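Local coordinates for argonaute protein (Marinitoga piezophila, PDB 5I4A) that uses short 5'-hydroxyl guide RNAs to bind complementary target DNA or RNA and cleave it, as an RNA-guided endonuclease, at residues 105-113 / 171-179; 125-135 / 147-157. One frame throughout, in Å; residues are numbered along the deposited sequence.

Contact 1 of 2, residues 105-113 / 171-179. With nucleotides of chain B.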
loop_
_atom_site.group_PDB
_atom_site.type_symbol
_atom_site.label_atom_id
_atom_site.label_comp_id
_atom_site.label_asym_id
_atom_site.label_seq_id
_atom_site.Cartn_x
_atom_site.Cartn_y
_atom_site.Cartn_z
ATOM N N TYR A 105 -8.212 -4.081 23.924
ATOM C CA TYR A 105 -8.698 -4.951 22.866
ATOM C C TYR A 105 -7.603 -5.146 21.830
ATOM O O TYR A 105 -6.853 -4.217 21.517
ATOM C CB TYR A 105 -9.943 -4.366 22.199
ATOM C CG TYR A 105 -11.196 -4.439 23.039
ATOM C CD1 TYR A 105 -11.252 -5.244 24.170
ATOM C CD2 TYR A 105 -12.327 -3.708 22.697
ATOM C CE1 TYR A 105 -12.397 -5.309 24.944
ATOM C CE2 TYR A 105 -13.476 -3.770 23.460
ATOM C CZ TYR A 105 -13.507 -4.570 24.584
ATOM O OH TYR A 105 -14.655 -4.633 25.340
ATOM N N PHE A 106 -7.503 -6.362 21.307
ATOM C CA PHE A 106 -6.583 -6.656 20.221
ATOM C C PHE A 106 -7.316 -6.572 18.890
ATOM O O PHE A 106 -8.453 -7.035 18.761
ATOM C CB PHE A 106 -5.950 -8.040 20.381
ATOM C CG PHE A 106 -5.196 -8.501 19.165
ATOM C CD1 PHE A 106 -3.918 -8.033 18.907
ATOM C CD2 PHE A 106 -5.770 -9.394 18.272
ATOM C CE1 PHE A 106 -3.224 -8.450 17.784
ATOM C CE2 PHE A 106 -5.082 -9.815 17.147
ATOM C CZ PHE A 106 -3.807 -9.343 16.903
ATOM N N LYS A 107 -6.656 -5.970 17.908
ATOM C CA LYS A 107 -7.161 -5.883 16.547
ATOM C C LYS A 107 -6.042 -6.287 15.599
ATOM O O LYS A 107 -4.867 -6.012 15.867
ATOM C CB LYS A 107 -7.665 -4.465 16.235
ATOM C CG LYS A 107 -8.381 -4.312 14.901
ATOM C CD LYS A 107 -9.197 -3.026 14.875
ATOM C CE LYS A 107 -9.731 -2.715 13.487
ATOM N NZ LYS A 107 -8.874 -1.728 12.768
ATOM N N LYS A 108 -6.415 -6.948 14.502
ATOM C CA LYS A 108 -5.439 -7.508 13.574
ATOM C C LYS A 108 -4.426 -6.451 13.147
ATOM O O LYS A 108 -4.766 -5.279 12.960
ATOM C CB LYS A 108 -6.157 -8.088 12.352
ATOM C CG LYS A 108 -5.321 -9.052 11.519
ATOM C CD LYS A 108 -6.158 -9.684 10.412
ATOM C CE LYS A 108 -5.331 -10.620 9.546
ATOM N NZ LYS A 108 -6.158 -11.268 8.490
ATOM N N GLY A 109 -3.173 -6.873 13.011
ATOM C CA GLY A 109 -2.081 -5.949 12.781
ATOM C C GLY A 109 -1.410 -5.436 14.034
ATOM O O GLY A 109 -0.701 -4.427 13.968
ATOM N N ASN A 110 -1.617 -6.100 15.174
ATOM C CA ASN A 110 -1.036 -5.705 16.458
ATOM C C ASN A 110 -1.478 -4.306 16.876
ATOM O O ASN A 110 -0.711 -3.554 17.484
ATOM C CB ASN A 110 0.492 -5.810 16.439
ATOM C CG ASN A 110 0.976 -7.247 16.461
ATOM O OD1 ASN A 110 0.453 -8.078 17.203
ATOM N ND2 ASN A 110 1.974 -7.551 15.639
ATOM N N ASN A 111 -2.717 -3.952 16.548
ATOM C CA ASN A 111 -3.347 -2.745 17.063
ATOM C C ASN A 111 -4.008 -3.069 18.394
ATOM O O ASN A 111 -4.729 -4.067 18.507
ATOM C CB ASN A 111 -4.379 -2.202 16.075
ATOM C CG ASN A 111 -3.750 -1.688 14.798
ATOM O OD1 ASN A 111 -3.314 -0.542 14.728
ATOM N ND2 ASN A 111 -3.702 -2.536 13.778
ATOM N N PHE A 112 -3.760 -2.233 19.398
ATOM C CA PHE A 112 -4.270 -2.464 20.745
ATOM C C PHE A 112 -5.177 -1.306 21.132
ATOM O O PHE A 112 -4.719 -0.168 21.289
ATOM C CB PHE A 112 -3.126 -2.653 21.736
ATOM C CG PHE A 112 -2.346 -3.916 21.507
ATOM C CD1 PHE A 112 -2.898 -5.149 21.814
ATOM C CD2 PHE A 112 -1.072 -3.876 20.967
ATOM C CE1 PHE A 112 -2.190 -6.316 21.599
ATOM C CE2 PHE A 112 -0.361 -5.040 20.748
ATOM C CZ PHE A 112 -0.920 -6.259 21.064
ATOM N N ILE A 113 -6.460 -1.607 21.284
ATOM C CA ILE A 113 -7.487 -0.606 21.536
ATOM C C ILE A 113 -7.621 -0.425 23.041
ATOM O O ILE A 113 -7.948 -1.376 23.759
ATOM C CB ILE A 113 -8.823 -1.034 20.911
ATOM C CG1 ILE A 113 -8.694 -1.144 19.392
ATOM C CG2 ILE A 113 -9.931 -0.085 21.298
ATOM C CD1 ILE A 113 -9.896 -1.789 18.730
ATOM N N TYR A 171 -16.303 -5.105 14.037
ATOM C CA TYR A 171 -15.082 -5.525 14.709
ATOM C C TYR A 171 -15.439 -6.478 15.842
ATOM O O TYR A 171 -16.272 -6.151 16.694
ATOM C CB TYR A 171 -14.309 -4.319 15.250
ATOM C CG TYR A 171 -13.305 -4.677 16.322
ATOM C CD1 TYR A 171 -12.216 -5.488 16.037
ATOM C CD2 TYR A 171 -13.446 -4.198 17.618
ATOM C CE1 TYR A 171 -11.297 -5.816 17.014
ATOM C CE2 TYR A 171 -12.530 -4.521 18.602
ATOM C CZ TYR A 171 -11.458 -5.332 18.295
ATOM O OH TYR A 171 -10.545 -5.658 19.269
ATOM N N ASN A 172 -14.815 -7.654 15.844
ATOM C CA ASN A 172 -15.065 -8.657 16.871
ATOM C C ASN A 172 -14.131 -8.414 18.049
ATOM O O ASN A 172 -12.907 -8.370 17.882
ATOM C CB ASN A 172 -14.874 -10.068 16.319
ATOM C CG ASN A 172 -15.237 -11.140 17.329
ATOM O OD1 ASN A 172 -14.449 -11.467 18.217
ATOM N ND2 ASN A 172 -16.438 -11.692 17.200
ATOM N N ILE A 173 -14.713 -8.272 19.243
ATOM C CA ILE A 173 -13.927 -7.974 20.436
ATOM C C ILE A 173 -12.977 -9.117 20.770
ATOM O O ILE A 173 -11.859 -8.885 21.245
ATOM C CB ILE A 173 -14.869 -7.639 21.612
ATOM C CG1 ILE A 173 -14.078 -7.310 22.878
ATOM C CG2 ILE A 173 -15.828 -8.777 21.882
ATOM C CD1 ILE A 173 -13.897 -8.472 23.855
ATOM N N LYS A 174 -13.391 -10.361 20.521
ATOM C CA LYS A 174 -12.585 -11.506 20.936
ATOM C C LYS A 174 -11.461 -11.799 19.947
ATOM O O LYS A 174 -10.287 -11.854 20.330
ATOM C CB LYS A 174 -13.471 -12.743 21.112
ATOM C CG LYS A 174 -13.922 -13.007 22.545
ATOM C CD LYS A 174 -14.954 -11.994 23.002
ATOM C CE LYS A 174 -15.243 -12.124 24.486
ATOM N NZ LYS A 174 -15.593 -10.808 25.090
ATOM N N SER A 175 -11.800 -11.995 18.673
ATOM C CA SER A 175 -10.801 -12.422 17.699
ATOM C C SER A 175 -9.954 -11.266 17.184
ATOM O O SER A 175 -8.808 -11.479 16.772
ATOM C CB SER A 175 -11.481 -13.116 16.520
ATOM O OG SER A 175 -12.301 -12.206 15.807
ATOM N N GLY A 176 -10.492 -10.050 17.189
ATOM C CA GLY A 176 -9.813 -8.932 16.578
ATOM C C GLY A 176 -9.953 -8.849 15.075
ATOM O O GLY A 176 -9.356 -7.954 14.463
ATOM N N LYS A 177 -10.712 -9.748 14.462
ATOM C CA LYS A 177 -10.944 -9.718 13.027
ATOM C C LYS A 177 -12.151 -8.842 12.708
ATOM O O LYS A 177 -13.003 -8.577 13.560
ATOM C CB LYS A 177 -11.155 -11.134 12.489
ATOM C CG LYS A 177 -10.349 -12.197 13.225
ATOM C CD LYS A 177 -10.313 -13.517 12.467
ATOM C CE LYS A 177 -10.013 -14.677 13.406
ATOM N NZ LYS A 177 -9.578 -15.898 12.673
ATOM N N SER A 178 -12.211 -8.387 11.460
ATOM C CA SER A 178 -13.301 -7.554 10.976
ATOM C C SER A 178 -14.008 -8.253 9.825
ATOM O O SER A 178 -13.364 -8.855 8.959
ATOM C CB SER A 178 -12.797 -6.180 10.530
ATOM O OG SER A 178 -12.368 -5.411 11.640
ATOM N N PHE A 179 -15.336 -8.168 9.820
ATOM C CA PHE A 179 -16.160 -8.829 8.825
ATOM C C PHE A 179 -17.181 -7.844 8.275
ATOM O O PHE A 179 -17.687 -6.994 9.017
ATOM C CB PHE A 179 -16.891 -10.043 9.422
ATOM C CG PHE A 179 -16.036 -10.882 10.330
ATOM C CD1 PHE A 179 -15.915 -10.568 11.675
ATOM C CD2 PHE A 179 -15.357 -11.987 9.843
ATOM C CE1 PHE A 179 -15.130 -11.335 12.516
ATOM C CE2 PHE A 179 -14.569 -12.761 10.681
ATOM C CZ PHE A 179 -14.457 -12.433 12.018
ATOM P P U B 20 -10.228 -18.454 18.949
ATOM O OP1 U B 20 -10.730 -19.493 18.012
ATOM O OP2 U B 20 -10.112 -17.046 18.481
ATOM O "O5'" U B 20 -11.099 -18.470 20.285
ATOM C "C5'" U B 20 -12.481 -18.807 20.271
ATOM C "C4'" U B 20 -13.349 -17.606 20.564
ATOM O "O4'" U B 20 -13.015 -16.544 19.638
ATOM C "C3'" U B 20 -14.851 -17.815 20.390
ATOM O "O3'" U B 20 -15.471 -18.332 21.559
ATOM C "C2'" U B 20 -15.370 -16.428 20.015
ATOM O "O2'" U B 20 -15.659 -15.659 21.174
ATOM C "C1'" U B 20 -14.166 -15.805 19.302
ATOM N N1 U B 20 -14.296 -15.732 17.825
ATOM C C2 U B 20 -14.136 -16.854 17.022
ATOM O O2 U B 20 -13.893 -17.972 17.436
ATOM N N3 U B 20 -14.269 -16.624 15.674
ATOM C C4 U B 20 -14.539 -15.427 15.048
ATOM O O4 U B 20 -14.629 -15.395 13.820
ATOM C C5 U B 20 -14.689 -14.318 15.937
ATOM C C6 U B 20 -14.563 -14.509 17.255
ATOM P P C B 8 -7.380 -0.415 6.679
ATOM O OP1 C B 8 -6.562 0.818 6.817
ATOM O OP2 C B 8 -7.390 -1.159 5.388
ATOM O "O5'" C B 8 -6.929 -1.419 7.828
ATOM C "C5'" C B 8 -7.370 -1.226 9.168
ATOM C "C4'" C B 8 -7.310 -2.526 9.943
ATOM O "O4'" C B 8 -8.380 -3.408 9.524
ATOM C "C3'" C B 8 -6.056 -3.342 9.714
ATOM O "O3'" C B 8 -4.958 -2.872 10.480
ATOM C "C2'" C B 8 -6.502 -4.753 10.064
ATOM O "O2'" C B 8 -6.523 -4.936 11.474
ATOM C "C1'" C B 8 -7.943 -4.749 9.550
ATOM P P A B 11 5.882 -8.830 11.647
ATOM O OP1 A B 11 4.636 -8.246 12.200
ATOM O OP2 A B 11 7.197 -8.467 12.236
ATOM O "O5'" A B 11 5.722 -10.411 11.704
ATOM C "C5'" A B 11 6.833 -11.271 11.514
ATOM C "C4'" A B 11 6.532 -12.648 12.035
ATOM O "O4'" A B 11 6.441 -12.593 13.483
ATOM C "C3'" A B 11 5.191 -13.211 11.584
ATOM O "O3'" A B 11 5.228 -13.855 10.314
ATOM C "C2'" A B 11 4.790 -14.122 12.739
ATOM O "O2'" A B 11 5.446 -15.380 12.665
ATOM C "C1'" A B 11 5.343 -13.355 13.933
ATOM N N9 A B 11 4.344 -12.430 14.495
ATOM C C8 A B 11 4.040 -11.140 14.121
ATOM N N7 A B 11 3.088 -10.594 14.841
ATOM C C5 A B 11 2.750 -11.599 15.745
ATOM C C6 A B 11 1.812 -11.675 16.788
ATOM N N6 A B 11 0.990 -10.672 17.126
ATOM N N1 A B 11 1.747 -12.829 17.483
ATOM C C2 A B 11 2.562 -13.843 17.163
ATOM N N3 A B 11 3.480 -13.893 16.206
ATOM C C4 A B 11 3.517 -12.729 15.536
ATOM P P C B 9 -3.801 -1.990 9.793
ATOM O OP1 C B 9 -2.989 -1.383 10.876
ATOM O OP2 C B 9 -4.437 -1.114 8.776
ATOM O "O5'" C B 9 -2.897 -3.063 9.038
ATOM C "C5'" C B 9 -2.153 -4.025 9.771
ATOM C "C4'" C B 9 -2.348 -5.419 9.232
ATOM O "O4'" C B 9 -3.688 -5.550 8.695
ATOM C "C3'" C B 9 -1.441 -5.824 8.080
ATOM O "O3'" C B 9 -0.164 -6.264 8.516
ATOM C "C2'" C B 9 -2.250 -6.915 7.390
ATOM O "O2'" C B 9 -2.142 -8.140 8.098
ATOM C "C1'" C B 9 -3.674 -6.388 7.559
HETATM O O HOH W 1 -9.341 -8.489 22.644
#

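Contact 2 of 2, residues 125-135 / 147-157. With nucleotides of chain B.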
loop_
_atom_site.group_PDB
_atom_site.type_symbol
_atom_site.label_atom_id
_atom_site.label_comp_id
_atom_site.label_asym_id
_atom_site.label_seq_id
_atom_site.Cartn_x
_atom_site.Cartn_y
_atom_site.Cartn_z
ATOM N N GLU A 125 -23.227 10.936 19.418
ATOM C CA GLU A 125 -23.231 10.367 20.762
ATOM C C GLU A 125 -23.000 8.862 20.745
ATOM O O GLU A 125 -22.496 8.300 21.725
ATOM C CB GLU A 125 -24.553 10.700 21.454
ATOM C CG GLU A 125 -24.566 10.451 22.951
ATOM C CD GLU A 125 -23.658 11.395 23.720
ATOM O OE1 GLU A 125 -23.116 12.347 23.116
ATOM O OE2 GLU A 125 -23.491 11.186 24.939
ATOM N N ASN A 126 -23.344 8.195 19.647
ATOM C CA ASN A 126 -23.285 6.742 19.572
ATOM C C ASN A 126 -21.929 6.213 19.112
ATOM O O ASN A 126 -21.805 5.011 18.859
ATOM C CB ASN A 126 -24.384 6.221 18.643
ATOM C CG ASN A 126 -25.775 6.611 19.106
ATOM O OD1 ASN A 126 -26.378 5.935 19.940
ATOM N ND2 ASN A 126 -26.294 7.705 18.561
ATOM N N VAL A 127 -20.912 7.066 19.006
ATOM C CA VAL A 127 -19.595 6.660 18.527
ATOM C C VAL A 127 -18.575 6.884 19.635
ATOM O O VAL A 127 -18.544 7.956 20.251
ATOM C CB VAL A 127 -19.193 7.420 17.251
ATOM C CG1 VAL A 127 -17.825 6.961 16.776
ATOM C CG2 VAL A 127 -20.232 7.212 16.159
ATOM N N ASN A 128 -17.743 5.874 19.881
ATOM C CA ASN A 128 -16.669 5.949 20.863
ATOM C C ASN A 128 -15.331 6.104 20.152
ATOM O O ASN A 128 -15.046 5.383 19.189
ATOM C CB ASN A 128 -16.643 4.703 21.750
ATOM C CG ASN A 128 -17.513 4.843 22.982
ATOM O OD1 ASN A 128 -18.173 3.893 23.400
ATOM N ND2 ASN A 128 -17.513 6.031 23.575
ATOM N N ALA A 129 -14.515 7.039 20.632
ATOM C CA ALA A 129 -13.159 7.243 20.129
ATOM C C ALA A 129 -12.199 6.583 21.112
ATOM O O ALA A 129 -11.947 7.109 22.200
ATOM C CB ALA A 129 -12.857 8.727 19.955
ATOM N N HIS A 130 -11.669 5.426 20.728
ATOM C CA HIS A 130 -10.749 4.672 21.569
ATOM C C HIS A 130 -9.312 5.020 21.199
ATOM O O HIS A 130 -8.898 4.827 20.050
ATOM C CB HIS A 130 -10.978 3.172 21.408
ATOM C CG HIS A 130 -12.344 2.710 21.815
ATOM N ND1 HIS A 130 -12.584 2.053 23.001
ATOM C CD2 HIS A 130 -13.538 2.793 21.182
ATOM C CE1 HIS A 130 -13.869 1.759 23.088
ATOM N NE2 HIS A 130 -14.470 2.196 21.997
ATOM N N LEU A 131 -8.557 5.534 22.167
ATOM C CA LEU A 131 -7.122 5.685 21.979
ATOM C C LEU A 131 -6.509 4.322 21.690
ATOM O O LEU A 131 -6.765 3.350 22.402
ATOM C CB LEU A 131 -6.485 6.316 23.219
ATOM C CG LEU A 131 -4.958 6.384 23.322
ATOM C CD1 LEU A 131 -4.334 7.047 22.105
ATOM C CD2 LEU A 131 -4.556 7.122 24.590
ATOM N N THR A 132 -5.718 4.247 20.625
ATOM C CA THR A 132 -5.182 2.983 20.145
ATOM C C THR A 132 -3.677 3.105 19.957
ATOM O O THR A 132 -3.158 4.175 19.627
ATOM C CB THR A 132 -5.864 2.565 18.824
ATOM O OG1 THR A 132 -7.283 2.515 19.017
ATOM C CG2 THR A 132 -5.385 1.198 18.356
ATOM N N TYR A 133 -2.977 1.996 20.190
ATOM C CA TYR A 133 -1.541 1.907 19.966
ATOM C C TYR A 133 -1.246 0.693 19.100
ATOM O O TYR A 133 -1.646 -0.427 19.437
ATOM C CB TYR A 133 -0.772 1.805 21.289
ATOM C CG TYR A 133 -0.711 3.096 22.074
ATOM C CD1 TYR A 133 0.166 4.109 21.710
ATOM C CD2 TYR A 133 -1.516 3.296 23.190
ATOM C CE1 TYR A 133 0.235 5.287 22.425
ATOM C CE2 TYR A 133 -1.453 4.473 23.913
ATOM C CZ TYR A 133 -0.575 5.464 23.527
ATOM O OH TYR A 133 -0.510 6.637 24.244
ATOM N N LYS A 134 -0.562 0.918 17.982
ATOM C CA LYS A 134 -0.082 -0.155 17.124
ATOM C C LYS A 134 1.392 -0.398 17.417
ATOM O O LYS A 134 2.190 0.548 17.443
ATOM C CB LYS A 134 -0.283 0.180 15.646
ATOM C CG LYS A 134 0.369 -0.822 14.714
ATOM C CD LYS A 134 -0.252 -0.798 13.329
ATOM C CE LYS A 134 0.471 -1.765 12.403
ATOM N NZ LYS A 134 -0.283 -2.018 11.149
ATOM N N ILE A 135 1.749 -1.663 17.625
ATOM C CA ILE A 135 3.060 -2.049 18.128
ATOM C C ILE A 135 3.714 -2.988 17.124
ATOM O O ILE A 135 3.078 -3.939 16.655
ATOM C CB ILE A 135 2.950 -2.720 19.510
ATOM C CG1 ILE A 135 2.071 -1.887 20.446
ATOM C CG2 ILE A 135 4.313 -2.899 20.115
ATOM C CD1 ILE A 135 2.699 -0.587 20.884
ATOM N N SER A 147 8.360 -0.185 18.028
ATOM C CA SER A 147 7.702 1.032 17.580
ATOM C C SER A 147 6.301 1.084 18.175
ATOM O O SER A 147 5.578 0.083 18.170
ATOM C CB SER A 147 7.647 1.119 16.053
ATOM O OG SER A 147 7.076 -0.042 15.472
ATOM N N ILE A 148 5.941 2.246 18.712
ATOM C CA ILE A 148 4.658 2.462 19.367
ATOM C C ILE A 148 3.998 3.626 18.646
ATOM O O ILE A 148 4.382 4.786 18.841
ATOM C CB ILE A 148 4.810 2.754 20.864
ATOM C CG1 ILE A 148 5.558 1.617 21.567
ATOM C CG2 ILE A 148 3.449 2.955 21.505
ATOM C CD1 ILE A 148 5.762 1.856 23.058
ATOM N N LEU A 149 3.008 3.326 17.806
ATOM C CA LEU A 149 2.343 4.351 17.021
ATOM C C LEU A 149 0.997 4.678 17.647
ATOM O O LEU A 149 0.063 3.866 17.543
ATOM C CB LEU A 149 2.153 3.888 15.581
ATOM C CG LEU A 149 1.458 4.912 14.681
ATOM C CD1 LEU A 149 2.398 6.067 14.382
ATOM C CD2 LEU A 149 0.958 4.265 13.400
ATOM N N PRO A 150 0.846 5.823 18.306
ATOM C CA PRO A 150 -0.485 6.231 18.760
ATOM C C PRO A 150 -1.398 6.493 17.572
ATOM O O PRO A 150 -0.989 7.070 16.561
ATOM C CB PRO A 150 -0.212 7.508 19.562
ATOM C CG PRO A 150 1.108 7.999 19.067
ATOM C CD PRO A 150 1.890 6.772 18.724
ATOM N N LYS A 151 -2.641 6.043 17.695
ATOM C CA LYS A 151 -3.660 6.278 16.680
ATOM C C LYS A 151 -5.021 6.217 17.366
ATOM O O LYS A 151 -5.114 6.253 18.598
ATOM C CB LYS A 151 -3.542 5.273 15.528
ATOM C CG LYS A 151 -3.991 3.860 15.873
ATOM C CD LYS A 151 -4.270 3.038 14.624
ATOM C CE LYS A 151 -2.990 2.524 13.991
ATOM N NZ LYS A 151 -3.273 1.445 13.003
ATOM N N PHE A 152 -6.082 6.119 16.569
ATOM C CA PHE A 152 -7.430 6.109 17.108
ATOM C C PHE A 152 -8.282 5.075 16.391
ATOM O O PHE A 152 -8.120 4.828 15.193
ATOM C CB PHE A 152 -8.084 7.489 17.007
ATOM C CG PHE A 152 -7.749 8.390 18.152
ATOM C CD1 PHE A 152 -8.503 8.358 19.312
ATOM C CD2 PHE A 152 -6.668 9.252 18.084
ATOM C CE1 PHE A 152 -8.195 9.178 20.379
ATOM C CE2 PHE A 152 -6.352 10.072 19.151
ATOM C CZ PHE A 152 -7.119 10.036 20.299
ATOM N N THR A 153 -9.189 4.470 17.152
ATOM C CA THR A 153 -10.187 3.549 16.633
ATOM C C THR A 153 -11.556 4.061 17.045
ATOM O O THR A 153 -11.791 4.329 18.229
ATOM C CB THR A 153 -9.973 2.130 17.162
ATOM O OG1 THR A 153 -8.584 1.790 17.079
ATOM C CG2 THR A 153 -10.777 1.131 16.346
ATOM N N PHE A 154 -12.446 4.211 16.073
ATOM C CA PHE A 154 -13.790 4.718 16.311
ATOM C C PHE A 154 -14.767 3.557 16.207
ATOM O O PHE A 154 -14.921 2.961 15.134
ATOM C CB PHE A 154 -14.124 5.836 15.325
ATOM C CG PHE A 154 -13.127 6.960 15.345
ATOM C CD1 PHE A 154 -13.224 7.971 16.286
ATOM C CD2 PHE A 154 -12.076 6.990 14.445
ATOM C CE1 PHE A 154 -12.301 8.999 16.317
ATOM C CE2 PHE A 154 -11.149 8.014 14.472
ATOM C CZ PHE A 154 -11.261 9.019 15.410
ATOM N N LEU A 155 -15.406 3.228 17.326
ATOM C CA LEU A 155 -16.286 2.077 17.424
ATOM C C LEU A 155 -17.636 2.506 17.976
ATOM O O LEU A 155 -17.745 3.508 18.688
ATOM C CB LEU A 155 -15.690 0.988 18.329
ATOM C CG LEU A 155 -14.313 0.427 17.974
ATOM C CD1 LEU A 155 -13.778 -0.409 19.125
ATOM C CD2 LEU A 155 -14.376 -0.398 16.700
ATOM N N SER A 156 -18.666 1.733 17.640
ATOM C CA SER A 156 -19.982 1.973 18.210
ATOM C C SER A 156 -19.949 1.729 19.712
ATOM O O SER A 156 -19.320 0.782 20.192
ATOM C CB SER A 156 -21.025 1.067 17.551
ATOM O OG SER A 156 -20.780 -0.295 17.851
ATOM N N LYS A 157 -20.627 2.605 20.457
ATOM C CA LYS A 157 -20.666 2.474 21.909
ATOM C C LYS A 157 -21.412 1.217 22.340
ATOM O O LYS A 157 -21.093 0.636 23.384
ATOM C CB LYS A 157 -21.310 3.721 22.517
ATOM C CG LYS A 157 -21.400 3.727 24.031
ATOM C CD LYS A 157 -22.043 5.016 24.513
ATOM C CE LYS A 157 -22.193 5.035 26.024
ATOM N NZ LYS A 157 -22.778 6.324 26.487
ATOM P P C B 9 -3.801 -1.990 9.793
ATOM O OP1 C B 9 -2.989 -1.383 10.876
ATOM O OP2 C B 9 -4.437 -1.114 8.776
ATOM O "O5'" C B 9 -2.897 -3.063 9.038
ATOM C "C5'" C B 9 -2.153 -4.025 9.771
ATOM C "C4'" C B 9 -2.348 -5.419 9.232
ATOM O "O4'" C B 9 -3.688 -5.550 8.695
ATOM C "C3'" C B 9 -1.441 -5.824 8.080
ATOM O "O3'" C B 9 -0.164 -6.264 8.516
ATOM C "C2'" C B 9 -2.250 -6.915 7.390
ATOM O "O2'" C B 9 -2.142 -8.140 8.098
ATOM C "C1'" C B 9 -3.674 -6.388 7.559
HETATM O O HOH W 2 -16.900 1.338 22.274
#

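Contact 1 of 2, residues 105-113 / 171-179
Two torsions set up the meeting of Tyr171 with the strand 105-107: the Tyr171 ring stands anti to its own backbone nitrogen (chi1 161°) and reaches across to Phe106, while Tyr105, with CG anti to the carbonyl carbon (chi1 -73°), leans its ring over Ile173. The contact packs two beta-hairpin loops against each other: one in linker L1 with a G1 bulge, where Asn110 and Asn111 both face Lys107, and one in the PAZ domain between strands 169-172 and 178-185.

Tyr171 OH donates to Phe106 O at 2.6 Å, approaching from above the carbonyl plane, 58° out of it. Lys107 CG and Ile113 CD1 both approach the Tyr171 ring obliquely from the same side, Ile113 CD1 3.8 Å from Tyr171 CE2. At the outer end Ile173 CG1 sits over one face of the Tyr105 ring, 3.4 Å from the centroid, a close CH-pi contact. A water joins the two backbones here, accepting from Phe106 N and donating to Ile173 O.

Gly176 lies directly against the L1 hairpin: its CA comes within 3.2 Å of Phe106 O, which occupies the place a side chain would need, and its positive phi also suits glycine. Lys108 N donates to Gly176 O at 3.1 Å. The PAZ loop is braced from within by an Asx motif, Asn172 OD1 accepting from Ser175 N, and by an ST turn in which Ser175 OG accepts from Lys177 N.

Each loop also faces guide RNA of chain B. Asn172 and Ser175 lie against the base of U20, and the L1 loop meets C8, C9 and A11. There the Asn111 amide splits its ND2 between Lys108 O and the phosphate oxygen OP1 of C9, the latter at 3.2 Å.

Contact 2 of 2, residues 125-135 / 147-157
Apolar side chains of Ala129, Leu131, Tyr133 and Ile135 meet Phe154, Phe152, Pro150 and Ile148 on one face of the antiparallel beta hairpin formed by strands 127-140 and 143-156. Tyr133, between Leu131 and Ile135, packs on two partners: its CD1 lies 3.5 Å from Ile148 CG2, and its CE1 packs obliquely on Pro150 CB. The row ends with Ile135 CD1 resting on Ile148 CG2, while at the far end Ala129 CB packs against Phe154 CE1 at 3.7 Å. Helix 222-231 of linker L2 covers Phe152 and Phe154, and Tyr133 OH bonds to Gly236 O.

Between the faces, paired backbone bonds join Asn128 with Leu155, His130 with Thr153, Thr132 with Lys151 and Lys134 with Leu149. Lys157 N adds a bond to Asn126 O beyond the Asn128-Leu155 pair.

The opposite face is more polar. Leu155 CD1 sits over a face of the His130 ring, 4.1 Å from its centroid, the two side chains crossing at about a right angle. The ring's nitrogens have separate partners, ND1 at Ser114 O and NE2 at a water 2.6 Å from it, which donates to Asn128 OD1 and Ser156 O; this probably fixes the ring's rotation.

Farther along, Lys134 CG lies opposite the backbone nitrogen (chi1 172°) and the chain is extended beyond it, so that NZ donates to C9 OP1 of chain B at 2.8 Å. Lys151 bends at chi3 instead, and its NZ, bonded to Asn111 OD1, ends 3.5 Å from that same OP1. Of the two lysines only Lys134 bonds to OP1; Lys151 adds a nearby positive charge, and together they probably make a favourable site for the guide backbone.

How the contacts relate
Contacts 1 and 2 are parts of one antiparallel sheet, their centres about 11 Å apart, and strand 111-120, which begins in contact 1, is the sheet neighbour of strand 127-140 of contact 2. Phe112 N lies 2.8 Å from Tyr133 O, a probable hydrogen bond between these strands, and Asn111 OD1 lies 2.6 Å from Lys151 NZ. That second pair is consistent with Asn111 orienting Lys151, so that Asn111, Lys134 and Lys151 gather round the C9 phosphate of the guide. Contact 1 then continues toward the PAZ loop and U20, whereas contact 2 runs beneath linker L2. Neither lies at the annotated catalytic residues; both also touch the guide RNA.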